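Local coordinates for putative hydrolase (Burkholderia cenocepacia, PDB 4X00), which probably hydrolyses esters, perhaps aryl esters, as a putative member of the alpha/beta hydrolase superfamily, at residues A116-Y121 against A133-G138; V139-P144 against V209-G214; E152-M157 against R170-L175; V148-V153 against D230-A235. All blocks are in the same frame, centred on the assembly; numbering follows the deposited sequence.

Contact 1 (A116-Y121 against A133-G138)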
loop_
_atom_site.group_PDB
_atom_site.type_symbol
_atom_site.label_atom_id
_atom_site.label_comp_id
_atom_site.label_asym_id
_atom_site.label_seq_id
_atom_site.Cartn_x
_atom_site.Cartn_y
_atom_site.Cartn_z
ATOM N N ALA A 116 -2.146 -1.664 5.942
ATOM C CA ALA A 116 -2.649 -2.777 6.749
ATOM C C ALA A 116 -1.777 -4.016 6.581
ATOM O O ALA A 116 -1.566 -4.782 7.539
ATOM C CB ALA A 116 -4.098 -3.086 6.368
ATOM N N VAL A 117 -1.290 -4.229 5.362
ATOM C CA VAL A 117 -0.339 -5.326 5.147
ATOM C C VAL A 117 0.916 -5.124 6.025
ATOM O O VAL A 117 1.399 -6.088 6.657
ATOM C CB VAL A 117 0.071 -5.429 3.658
ATOM C CG1 VAL A 117 1.213 -6.423 3.448
ATOM C CG2 VAL A 117 -1.134 -5.783 2.755
ATOM N N ILE A 118 1.449 -3.890 6.074
ATOM C CA ILE A 118 2.593 -3.629 6.956
ATOM C C ILE A 118 2.237 -3.913 8.410
ATOM O O ILE A 118 3.041 -4.532 9.125
ATOM C CB ILE A 118 3.104 -2.180 6.800
ATOM C CG1 ILE A 118 3.701 -2.004 5.407
ATOM C CG2 ILE A 118 4.179 -1.889 7.872
ATOM C CD1 ILE A 118 4.108 -0.554 5.077
ATOM N N SER A 119 1.064 -3.469 8.870
ATOM C CA SER A 119 0.723 -3.741 10.275
ATOM C C SER A 119 0.687 -5.237 10.550
ATOM O O SER A 119 1.157 -5.690 11.601
ATOM C CB SER A 119 -0.630 -3.150 10.662
ATOM O OG SER A 119 -0.553 -1.742 10.603
ATOM N N ASN A 120 0.113 -6.003 9.621
ATOM C CA ASN A 120 0.037 -7.446 9.813
ATOM C C ASN A 120 1.419 -8.100 9.740
ATOM O O ASN A 120 1.691 -9.051 10.487
ATOM C CB ASN A 120 -0.932 -8.057 8.803
ATOM C CG ASN A 120 -2.364 -7.852 9.208
ATOM O OD1 ASN A 120 -2.682 -7.910 10.402
ATOM N ND2 ASN A 120 -3.259 -7.667 8.219
ATOM N N TYR A 121 2.301 -7.564 8.896
ATOM C CA TYR A 121 3.679 -8.020 8.863
ATOM C C TYR A 121 4.388 -7.730 10.190
ATOM O O TYR A 121 5.043 -8.620 10.761
ATOM C CB TYR A 121 4.424 -7.363 7.682
ATOM C CG TYR A 121 5.897 -7.658 7.694
ATOM C CD1 TYR A 121 6.388 -8.844 7.146
ATOM C CD2 TYR A 121 6.793 -6.794 8.313
ATOM C CE1 TYR A 121 7.750 -9.136 7.174
ATOM C CE2 TYR A 121 8.145 -7.073 8.336
ATOM C CZ TYR A 121 8.625 -8.253 7.793
ATOM O OH TYR A 121 9.988 -8.509 7.839
ATOM N N ALA A 133 9.263 2.117 8.163
ATOM C CA ALA A 133 8.094 2.005 7.309
ATOM C C ALA A 133 7.424 3.348 7.158
ATOM O O ALA A 133 7.356 4.121 8.115
ATOM C CB ALA A 133 7.107 0.980 7.877
ATOM N N VAL A 134 6.937 3.592 5.956
ATOM C CA VAL A 134 6.129 4.750 5.645
ATOM C C VAL A 134 4.710 4.279 5.321
ATOM O O VAL A 134 4.523 3.466 4.399
ATOM C CB VAL A 134 6.686 5.523 4.443
ATOM C CG1 VAL A 134 5.839 6.777 4.185
ATOM C CG2 VAL A 134 8.171 5.892 4.669
ATOM N N TYR A 135 3.728 4.744 6.086
ATOM C CA TYR A 135 2.317 4.492 5.790
ATOM C C TYR A 135 1.846 5.681 4.974
ATOM O O TYR A 135 1.857 6.812 5.469
ATOM C CB TYR A 135 1.467 4.385 7.045
ATOM C CG TYR A 135 1.579 3.083 7.797
ATOM C CD1 TYR A 135 2.810 2.589 8.261
ATOM C CD2 TYR A 135 0.428 2.347 8.113
ATOM C CE1 TYR A 135 2.884 1.384 8.964
ATOM C CE2 TYR A 135 0.516 1.150 8.816
ATOM C CZ TYR A 135 1.733 0.679 9.235
ATOM O OH TYR A 135 1.795 -0.494 9.930
ATOM N N VAL A 136 1.460 5.445 3.736
ATOM C CA VAL A 136 0.996 6.516 2.880
ATOM C C VAL A 136 -0.515 6.432 2.786
ATOM O O VAL A 136 -1.055 5.515 2.150
ATOM C CB VAL A 136 1.615 6.418 1.497
ATOM C CG1 VAL A 136 1.227 7.688 0.707
ATOM C CG2 VAL A 136 3.130 6.183 1.602
ATOM N N ASP A 137 -1.218 7.338 3.460
ATOM C CA ASP A 137 -2.679 7.223 3.541
ATOM C C ASP A 137 -3.067 5.807 3.911
ATOM O O ASP A 137 -4.026 5.234 3.382
ATOM C CB ASP A 137 -3.324 7.691 2.236
ATOM C CG ASP A 137 -3.185 9.186 2.090
ATOM O OD1 ASP A 137 -2.078 9.597 1.692
ATOM O OD2 ASP A 137 -4.111 9.953 2.490
ATOM N N GLY A 138 -2.308 5.240 4.840
ATOM C CA GLY A 138 -2.502 3.867 5.238
ATOM C C GLY A 138 -3.781 3.605 5.992
ATOM O O GLY A 138 -4.254 4.414 6.827
#
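The 116-121 part of helix 113-125 runs roughly antiparallel to strand 133-136, at 145° between their N-to-C directions, with the two axes 9.6 Å apart at closest approach. Tyr135 and Ile118 carry most of the contact. The Tyr135 CB leaves the strand off to one side, but with CG anti to the carbonyl carbon (chi1 -77°) the ring swings round and brings its phenol end up to the helix. There Tyr135 OH donates a hydrogen bond to Ser119 OG at 2.7 Å, and the serine oxygen lies at the edge of the ring, in its plane. Ser119 OG is turned to the backbone N side, and it also makes a weak bond to Gly115 O one turn back, so this buried hydroxyl is held both within the helix and across to the strand. The two elements belong to a right-handed beta-alpha-beta crossover, strand 107-111, helix 113-125, strand 132-136, the repeating unit of the alpha/beta hydrolase sheet. Ile118 supplies the apolar half of the contact. Ile118 CG2, anti to the backbone N, comes obliquely to the Tyr135 ring, 3.7 Å from Tyr135 CE1, and meets Ala133 CB at 4.1 Å. The longer branch is extended (chi2 174°) and carries Ile118 CD1 to within 4.1 Å of Val134 O. Val134 itself turns its side chain away from the helix, onto Leu225 of strand 222-227.

Contact 2 (V139-P144 against V209-G214)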
loop_
_atom_site.group_PDB
_atom_site.type_symbol
_atom_site.label_atom_id
_atom_site.label_comp_id
_atom_site.label_asym_id
_atom_site.label_seq_id
_atom_site.Cartn_x
_atom_site.Cartn_y
_atom_site.Cartn_z
ATOM N N VAL A 139 -4.373 2.452 5.694
ATOM C CA VAL A 139 -5.363 1.929 6.606
ATOM C C VAL A 139 -4.675 1.628 7.923
ATOM O O VAL A 139 -3.633 0.970 7.931
ATOM C CB VAL A 139 -6.035 0.664 6.043
ATOM C CG1 VAL A 139 -6.875 -0.042 7.157
ATOM C CG2 VAL A 139 -6.909 1.042 4.854
ATOM N N ILE A 140 -5.255 2.109 9.021
ATOM C CA ILE A 140 -4.790 1.777 10.364
ATOM C C ILE A 140 -5.744 0.695 10.862
ATOM O O ILE A 140 -5.377 -0.480 10.929
ATOM C CB ILE A 140 -4.739 3.015 11.286
ATOM C CG1 ILE A 140 -3.802 4.078 10.674
ATOM C CG2 ILE A 140 -4.296 2.607 12.688
ATOM C CD1 ILE A 140 -2.359 3.576 10.370
ATOM N N GLU A 141 -6.992 1.066 11.140
ATOM C CA GLU A 141 -8.042 0.065 11.328
ATOM C C GLU A 141 -9.188 0.343 10.398
ATOM O O GLU A 141 -9.442 1.491 10.030
ATOM C CB GLU A 141 -8.543 0.047 12.780
ATOM C CG GLU A 141 -7.447 -0.368 13.746
ATOM C CD GLU A 141 -7.744 -0.046 15.189
ATOM O OE1 GLU A 141 -8.344 1.015 15.462
ATOM O OE2 GLU A 141 -7.367 -0.873 16.063
ATOM N N LEU A 142 -9.895 -0.719 10.030
ATOM C CA LEU A 142 -11.078 -0.598 9.198
ATOM C C LEU A 142 -12.299 -0.391 10.085
ATOM O O LEU A 142 -13.029 -1.333 10.368
ATOM C CB LEU A 142 -11.235 -1.839 8.330
ATOM C CG LEU A 142 -10.119 -2.082 7.323
ATOM C CD1 LEU A 142 -10.193 -3.517 6.797
ATOM C CD2 LEU A 142 -10.250 -1.091 6.174
ATOM N N LYS A 143 -12.478 0.840 10.560
ATOM C CA LYS A 143 -13.521 1.188 11.525
ATOM C C LYS A 143 -14.169 2.488 11.044
ATOM O O LYS A 143 -13.514 3.297 10.393
ATOM C CB LYS A 143 -12.941 1.356 12.949
ATOM N N PRO A 144 -15.454 2.694 11.340
ATOM C CA PRO A 144 -16.113 3.917 10.871
ATOM C C PRO A 144 -15.462 5.212 11.336
ATOM O O PRO A 144 -15.545 6.212 10.622
ATOM C CB PRO A 144 -17.532 3.787 11.449
ATOM C CG PRO A 144 -17.740 2.308 11.555
ATOM C CD PRO A 144 -16.402 1.757 11.960
ATOM N N VAL A 209 -6.816 -7.092 10.657
ATOM C CA VAL A 209 -5.716 -6.119 10.692
ATOM C C VAL A 209 -5.236 -5.974 12.127
ATOM O O VAL A 209 -5.959 -5.455 12.985
ATOM C CB VAL A 209 -6.135 -4.733 10.152
ATOM C CG1 VAL A 209 -4.923 -3.780 10.118
ATOM C CG2 VAL A 209 -6.725 -4.860 8.756
ATOM N N GLU A 210 -4.018 -6.429 12.400
ATOM C CA GLU A 210 -3.487 -6.358 13.761
ATOM C C GLU A 210 -2.684 -5.080 13.953
ATOM O O GLU A 210 -1.478 -5.107 14.226
ATOM C CB GLU A 210 -2.642 -7.583 14.057
ATOM C CG GLU A 210 -3.476 -8.856 13.956
ATOM C CD GLU A 210 -2.742 -10.078 14.438
ATOM O OE1 GLU A 210 -2.513 -10.993 13.618
ATOM O OE2 GLU A 210 -2.408 -10.131 15.634
ATOM N N ALA A 211 -3.363 -3.948 13.799
ATOM C CA ALA A 211 -2.695 -2.658 13.919
ATOM C C ALA A 211 -2.179 -2.421 15.337
ATOM O O ALA A 211 -1.074 -1.928 15.520
ATOM C CB ALA A 211 -3.631 -1.555 13.505
ATOM N N ALA A 212 -2.977 -2.736 16.349
ATOM C CA ALA A 212 -2.566 -2.457 17.713
ATOM C C ALA A 212 -1.294 -3.211 18.046
ATOM O O ALA A 212 -0.319 -2.631 18.552
ATOM C CB ALA A 212 -3.665 -2.819 18.667
ATOM N N LYS A 213 -1.273 -4.498 17.725
ATOM C CA LYS A 213 -0.085 -5.297 17.998
ATOM C C LYS A 213 1.113 -4.858 17.135
ATOM O O LYS A 213 2.205 -4.653 17.650
ATOM C CB LYS A 213 -0.396 -6.778 17.779
ATOM C CG LYS A 213 0.759 -7.719 18.073
ATOM C CD LYS A 213 0.386 -9.174 17.827
ATOM C CE LYS A 213 1.585 -10.081 18.102
ATOM N NZ LYS A 213 1.319 -11.478 17.687
ATOM N N GLY A 214 0.929 -4.708 15.827
ATOM C CA GLY A 214 2.075 -4.426 14.980
ATOM C C GLY A 214 2.659 -3.041 15.212
ATOM O O GLY A 214 3.876 -2.873 15.261
HETATM O O HOH W 1 -5.895 -3.170 15.616
#
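Ile140 and Ala211 bring the loop 139-144 closest to the start of helix 211-214, their CA atoms 6.1 Å apart. The tight part of the contact centres on a backbone oxygen: Ile140 O lies 3.3 Å from Ala211 CB and 3.4 Å from Val209 CG1, so two methyl groups press on one carbonyl. Val209 reaches it with CG1 anti to its backbone N (chi1 -176°), and Ala211 points its methyl at the loop. No hydrogen bond joins the two segments directly. Packing thins out from there. Glu141 CG rests on Ala211 CB at 4.0 Å, and at the exposed edge of the contact Leu142 CD1 meets Val209 CG2 at 4.2 Å; Leu142 is the centre of an inverse gamma turn.

On the solvent side a water does the joining. It donates to Glu141 OE2 at 2.8 Å and accepts from Ala212 N at 3.0 Å, with a longer, weak bond to Val209 O, and so ties the carboxylate to a backbone N-H in the first turn of the helix. Glu141 OE1 is taken by a salt bridge to Arg241 and a hydrogen bond from Gln146, which together should favour the ionised form. Behind the contact Ile140 packs on Ser238, Arg241 and Ala242. The loop after strand 132-136 of the alpha/beta hydrolase sheet thus lies between helix 235-245 and the start of helix 211-216, which precedes strand 222-227 and whose leading residue Val209 in turn leans on Ala116 of helix 113-125.

Contact 3 (E152-M157 against R170-L175)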
loop_
_atom_site.group_PDB
_atom_site.type_symbol
_atom_site.label_atom_id
_atom_site.label_comp_id
_atom_site.label_asym_id
_atom_site.label_seq_id
_atom_site.Cartn_x
_atom_site.Cartn_y
_atom_site.Cartn_z
ATOM N N GLU A 152 -22.858 3.786 -1.183
ATOM C CA GLU A 152 -23.233 3.441 -2.562
ATOM C C GLU A 152 -22.038 2.846 -3.305
ATOM O O GLU A 152 -22.139 1.817 -3.967
ATOM C CB GLU A 152 -23.753 4.686 -3.305
ATOM C CG GLU A 152 -24.947 5.399 -2.640
ATOM C CD GLU A 152 -24.541 6.602 -1.777
ATOM O OE1 GLU A 152 -23.482 6.557 -1.120
ATOM O OE2 GLU A 152 -25.304 7.591 -1.696
ATOM N N VAL A 153 -20.884 3.507 -3.204
ATOM C CA VAL A 153 -19.708 3.082 -3.956
ATOM C C VAL A 153 -19.182 1.752 -3.415
ATOM O O VAL A 153 -18.834 0.841 -4.191
ATOM C CB VAL A 153 -18.580 4.155 -3.896
ATOM C CG1 VAL A 153 -17.285 3.613 -4.485
ATOM C CG2 VAL A 153 -19.037 5.419 -4.638
ATOM N N TYR A 154 -19.122 1.635 -2.084
ATOM C CA TYR A 154 -18.578 0.422 -1.508
ATOM C C TYR A 154 -19.471 -0.786 -1.843
ATOM O O TYR A 154 -18.954 -1.879 -2.109
ATOM C CB TYR A 154 -18.392 0.604 0.005
ATOM C CG TYR A 154 -17.355 1.681 0.436
ATOM C CD1 TYR A 154 -16.389 2.201 -0.432
ATOM C CD2 TYR A 154 -17.425 2.209 1.694
ATOM C CE1 TYR A 154 -15.481 3.169 0.016
ATOM C CE2 TYR A 154 -16.552 3.171 2.119
ATOM C CZ TYR A 154 -15.595 3.649 1.290
ATOM O OH TYR A 154 -14.692 4.621 1.738
ATOM N N ARG A 155 -20.790 -0.577 -1.899
ATOM C CA ARG A 155 -21.708 -1.631 -2.319
ATOM C C ARG A 155 -21.550 -1.917 -3.815
ATOM O O ARG A 155 -21.474 -3.102 -4.240
ATOM C CB ARG A 155 -23.142 -1.236 -1.988
ATOM C CG ARG A 155 -24.188 -2.158 -2.579
ATOM C CD ARG A 155 -25.514 -1.423 -2.715
ATOM N NE ARG A 155 -25.387 -0.312 -3.661
ATOM C CZ ARG A 155 -26.130 0.790 -3.610
ATOM N NH1 ARG A 155 -27.033 0.931 -2.648
ATOM N NH2 ARG A 155 -25.955 1.753 -4.508
ATOM N N ASP A 156 -21.542 -0.866 -4.633
ATOM C CA ASP A 156 -21.515 -1.101 -6.073
ATOM C C ASP A 156 -20.224 -1.785 -6.525
ATOM O O ASP A 156 -20.251 -2.610 -7.433
ATOM C CB ASP A 156 -21.654 0.203 -6.865
ATOM C CG ASP A 156 -23.035 0.810 -6.787
ATOM O OD1 ASP A 156 -23.971 0.158 -6.286
ATOM O OD2 ASP A 156 -23.173 1.960 -7.279
ATOM N N MET A 157 -19.078 -1.418 -5.933
ATOM C CA MET A 157 -17.828 -1.910 -6.500
ATOM C C MET A 157 -17.642 -3.411 -6.221
ATOM O O MET A 157 -16.760 -4.010 -6.816
ATOM C CB MET A 157 -16.610 -1.096 -6.018
ATOM C CG MET A 157 -16.222 -1.299 -4.591
ATOM S SD MET A 157 -14.801 -0.241 -4.195
ATOM C CE MET A 157 -14.624 -0.591 -2.440
ATOM N N ARG A 170 -14.924 2.545 -10.898
ATOM C CA ARG A 170 -14.540 3.832 -11.461
ATOM C C ARG A 170 -14.763 4.937 -10.433
ATOM O O ARG A 170 -13.906 5.840 -10.275
ATOM C CB ARG A 170 -15.345 4.101 -12.749
ATOM C CG ARG A 170 -14.860 5.325 -13.502
ATOM C CD ARG A 170 -15.523 5.443 -14.906
ATOM N NE ARG A 170 -16.956 5.707 -14.778
ATOM C CZ ARG A 170 -17.948 4.831 -14.991
ATOM N NH1 ARG A 170 -19.196 5.210 -14.781
ATOM N NH2 ARG A 170 -17.714 3.565 -15.377
ATOM N N ALA A 171 -15.867 4.872 -9.694
ATOM C CA ALA A 171 -16.129 5.861 -8.646
ATOM C C ALA A 171 -15.094 5.758 -7.511
ATOM O O ALA A 171 -14.623 6.774 -6.973
ATOM C CB ALA A 171 -17.559 5.682 -8.100
ATOM N N PHE A 172 -14.729 4.535 -7.139
ATOM C CA PHE A 172 -13.705 4.352 -6.116
ATOM C C PHE A 172 -12.382 4.973 -6.573
ATOM O O PHE A 172 -11.678 5.617 -5.786
ATOM C CB PHE A 172 -13.531 2.859 -5.834
ATOM C CG PHE A 172 -12.491 2.577 -4.805
ATOM C CD1 PHE A 172 -12.843 2.578 -3.472
ATOM C CD2 PHE A 172 -11.180 2.278 -5.163
ATOM C CE1 PHE A 172 -11.884 2.316 -2.483
ATOM C CE2 PHE A 172 -10.217 1.990 -4.168
ATOM C CZ PHE A 172 -10.585 2.021 -2.832
ATOM N N LEU A 173 -11.995 4.723 -7.819
ATOM C CA LEU A 173 -10.715 5.267 -8.302
ATOM C C LEU A 173 -10.769 6.796 -8.284
ATOM O O LEU A 173 -9.774 7.451 -7.930
ATOM C CB LEU A 173 -10.397 4.758 -9.707
ATOM C CG LEU A 173 -9.015 5.145 -10.275
ATOM C CD1 LEU A 173 -7.887 4.660 -9.386
ATOM C CD2 LEU A 173 -8.866 4.598 -11.672
ATOM N N ARG A 174 -11.912 7.408 -8.631
ATOM C CA ARG A 174 -12.017 8.871 -8.551
ATOM C C ARG A 174 -11.830 9.352 -7.119
ATOM O O ARG A 174 -11.243 10.416 -6.896
ATOM C CB ARG A 174 -13.366 9.339 -9.087
ATOM C CG ARG A 174 -13.500 9.230 -10.591
ATOM C CD ARG A 174 -12.586 10.229 -11.287
ATOM N NE ARG A 174 -12.706 10.162 -12.745
ATOM C CZ ARG A 174 -11.846 10.720 -13.592
ATOM N NH1 ARG A 174 -10.789 11.392 -13.132
ATOM N NH2 ARG A 174 -12.053 10.609 -14.902
ATOM N N LEU A 175 -12.309 8.570 -6.150
ATOM C CA LEU A 175 -12.163 8.924 -4.739
ATOM C C LEU A 175 -10.718 8.795 -4.266
ATOM O O LEU A 175 -10.402 9.219 -3.157
ATOM C CB LEU A 175 -13.074 8.042 -3.879
ATOM C CG LEU A 175 -14.552 8.436 -4.028
ATOM C CD1 LEU A 175 -15.398 7.316 -3.389
ATOM C CD2 LEU A 175 -14.871 9.797 -3.397
#
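Apolar packing carries most of this contact, and Val153 is at its centre. Both its methyls face helix 170-174: Val153 CG2 meets Ala171 CB at 3.8 Å, with Leu175 CD1 a little further off, while Val153 CG1, anti to the backbone N (chi1 171°), sits over the backbone of Phe172, 3.8 Å from Phe172 N. Tyr154 and Phe172 come together edge to edge but loosely, Tyr154 CE1 4.4 Å from Phe172 CD1. The Tyr154 hydroxyl looks elsewhere, to a hydrogen bond with Val148 O.

The sulfur contact is closer. Met157 SD lies 3.5 Å from Phe172 CD1 and 4.2 Å from the ring centroid, 39° off the ring normal, an oblique Met-aromatic approach. To get there Met157 takes the crowded position, CG between the backbone N and the carbonyl carbon, then runs straight out so that CE follows the sulfur along the ring. This is one of two deposited conformers.

Charged groups keep to the far side of helix 152-156, where Arg155 grips Asp156 OD1 side-on with NE and NH2, Arg155 NE at 3.0 Å.

The segments 152-156 and 170-174 cross at -133°, their axes 9.5 Å apart at closest approach. They lie in the helical insertion between strands 132-136 and 222-227, consistent with the cap of an alpha/beta hydrolase, and Phe172 lies near a bound glycerol and the putative Ser-His-Asp triad.

Contact 4 (V148-V153 against D230-A235). With EDO (1,2-ethanediol), chain G.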
loop_
_atom_site.group_PDB
_atom_site.type_symbol
_atom_site.label_atom_id
_atom_site.label_comp_id
_atom_site.label_asym_id
_atom_site.label_seq_id
_atom_site.Cartn_x
_atom_site.Cartn_y
_atom_site.Cartn_z
ATOM N N VAL A 148 -13.845 6.841 5.551
ATOM C CA VAL A 148 -14.912 7.731 5.073
ATOM C C VAL A 148 -16.099 6.917 4.589
ATOM O O VAL A 148 -15.931 5.920 3.885
ATOM C CB VAL A 148 -14.404 8.651 3.939
ATOM C CG1 VAL A 148 -15.517 9.582 3.447
ATOM C CG2 VAL A 148 -13.168 9.474 4.424
ATOM N N ALA A 149 -17.303 7.356 4.935
ATOM C CA ALA A 149 -18.504 6.651 4.498
ATOM C C ALA A 149 -18.780 6.866 3.011
ATOM O O ALA A 149 -18.847 8.017 2.546
ATOM C CB ALA A 149 -19.698 7.119 5.309
ATOM N N HIS A 150 -18.951 5.767 2.267
ATOM C CA HIS A 150 -19.380 5.827 0.883
ATOM C C HIS A 150 -20.239 4.614 0.613
ATOM O O HIS A 150 -19.825 3.695 -0.092
ATOM C CB HIS A 150 -18.200 5.822 -0.088
ATOM C CG HIS A 150 -17.385 7.075 -0.038
ATOM N ND1 HIS A 150 -17.857 8.292 -0.485
ATOM C CD2 HIS A 150 -16.128 7.300 0.409
ATOM C CE1 HIS A 150 -16.921 9.215 -0.309
ATOM N NE2 HIS A 150 -15.856 8.633 0.207
ATOM N N PRO A 151 -21.443 4.586 1.183
ATOM C CA PRO A 151 -22.183 3.309 1.129
ATOM C C PRO A 151 -22.520 2.862 -0.285
ATOM O O PRO A 151 -22.415 1.667 -0.561
ATOM C CB PRO A 151 -23.446 3.588 1.942
ATOM C CG PRO A 151 -23.511 5.102 2.081
ATOM C CD PRO A 151 -22.082 5.584 2.054
ATOM N N GLU A 152 -22.858 3.786 -1.183
ATOM C CA GLU A 152 -23.233 3.441 -2.562
ATOM C C GLU A 152 -22.038 2.846 -3.305
ATOM O O GLU A 152 -22.139 1.817 -3.967
ATOM C CB GLU A 152 -23.753 4.686 -3.305
ATOM C CG GLU A 152 -24.947 5.399 -2.640
ATOM C CD GLU A 152 -24.541 6.602 -1.777
ATOM O OE1 GLU A 152 -23.482 6.557 -1.120
ATOM O OE2 GLU A 152 -25.304 7.591 -1.696
ATOM N N VAL A 153 -20.884 3.507 -3.204
ATOM C CA VAL A 153 -19.708 3.082 -3.956
ATOM C C VAL A 153 -19.182 1.752 -3.415
ATOM O O VAL A 153 -18.834 0.841 -4.191
ATOM C CB VAL A 153 -18.580 4.155 -3.896
ATOM C CG1 VAL A 153 -17.285 3.613 -4.485
ATOM C CG2 VAL A 153 -19.037 5.419 -4.638
ATOM N N ASP A 230 -8.018 13.320 1.920
ATOM C CA ASP A 230 -8.268 11.917 1.593
ATOM C C ASP A 230 -9.763 11.598 1.760
ATOM O O ASP A 230 -10.347 11.774 2.815
ATOM C CB ASP A 230 -7.377 11.065 2.509
ATOM C CG ASP A 230 -7.401 9.576 2.180
ATOM O OD1 ASP A 230 -8.412 9.095 1.622
ATOM O OD2 ASP A 230 -6.407 8.869 2.480
ATOM N N ALA A 231 -10.377 11.160 0.670
ATOM C CA ALA A 231 -11.817 10.879 0.617
ATOM C C ALA A 231 -12.149 9.433 0.943
ATOM O O ALA A 231 -13.317 9.063 0.891
ATOM C CB ALA A 231 -12.374 11.258 -0.759
ATOM N N LEU A 232 -11.138 8.636 1.304
ATOM C CA LEU A 232 -11.374 7.222 1.571
ATOM C C LEU A 232 -10.961 6.856 2.974
ATOM O O LEU A 232 -11.710 6.173 3.680
ATOM C CB LEU A 232 -10.653 6.343 0.550
ATOM C CG LEU A 232 -11.292 6.388 -0.840
ATOM C CD1 LEU A 232 -10.364 5.773 -1.861
ATOM C CD2 LEU A 232 -12.664 5.666 -0.876
ATOM N N VAL A 233 -9.778 7.300 3.387
ATOM C CA VAL A 233 -9.316 7.062 4.752
ATOM C C VAL A 233 -9.364 8.400 5.478
ATOM O O VAL A 233 -8.887 9.395 4.926
ATOM C CB VAL A 233 -7.883 6.466 4.771
ATOM C CG1 VAL A 233 -7.343 6.403 6.202
ATOM C CG2 VAL A 233 -7.876 5.056 4.136
ATOM N N LYS A 234 -9.964 8.441 6.671
ATOM C CA LYS A 234 -10.014 9.678 7.459
ATOM C C LYS A 234 -8.611 9.961 8.012
ATOM O O LYS A 234 -8.121 9.245 8.886
ATOM C CB LYS A 234 -11.032 9.591 8.611
ATOM C CG LYS A 234 -12.498 9.438 8.158
ATOM C CD LYS A 234 -13.401 9.211 9.351
ATOM C CE LYS A 234 -14.860 9.184 8.940
ATOM N NZ LYS A 234 -15.698 8.848 10.113
ATOM N N ALA A 235 -7.972 10.999 7.483
ATOM C CA ALA A 235 -6.543 11.253 7.747
ATOM C C ALA A 235 -6.255 11.548 9.217
ATOM O O ALA A 235 -5.457 10.838 9.846
ATOM C CB ALA A 235 -6.043 12.413 6.875
HETATM C C1 EDO G . -11.203 13.347 6.215
HETATM O O1 EDO G . -10.950 12.865 7.532
HETATM C C2 EDO G . -9.907 13.711 5.506
HETATM O O2 EDO G . -9.109 12.562 5.270
#
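The His150 imidazole meets the 230-235 loop edge-on: Ala231 O lies in the ring plane, while Leu232 CD2 comes obliquely to His150 CD2 at 4.0 Å and Tyr154 sets its own ring nearly perpendicular to the imidazole. His150 NE2 donates to Ala231 O at 2.7 Å, arriving almost along the C=O axis (165°), so that nitrogen carries the proton. The contact ties the start of what is probably the cap of this alpha/beta hydrolase fold to the loop bearing Asp230, the probable acid of a Ser-His-Asp triad with Ser112 and His259. Beside the imidazole, Val148 N bonds Leu232 O from above the carbonyl plane. Val148 CB packs against Ala231 O at 3.3 Å, and Val148 CG2 touches Lys234 CG at 3.8 Å; the extended lysine chain runs on to give NZ to Pro144 O. An ethanediol, probably from the crystallisation liquor, accepts from Ala235 N and donates to Asp230 O. Asp230 OD2 bonds His259 ND1, while the loop's own backbone holds Asp230 OD1 in an Asx turn, Leu232 N reaching Asp230 OD1 on its anti lone pair at 2.8 Å and Val233 N from above the carboxylate plane at 2.9 Å.

Overall arrangement
Contact 1 is the buried one, inside the beta-alpha-beta core; contacts 2, 3 and 4 are partly buried and lie further out. Contacts 1 and 2 touch where Asn120 OD1 meets Glu210 N and Tyr135 packs on Ile140. Contacts 3 and 4 share helix 151-156 and sit about 9 Å apart, centre to centre, joined by Tyr154 OH on Val148 O. Contact 4 reaches back to contact 1 at Asp137 and Asp230, whose carboxylates come close, and to contact 2 through Lys234 and Pro144. The chemistry shifts with place: a buried hydroxyl pair in contact 1, a water bridge in contact 2, apolar and sulfur packing in contact 3, bonds to backbone carbonyls in contact 4.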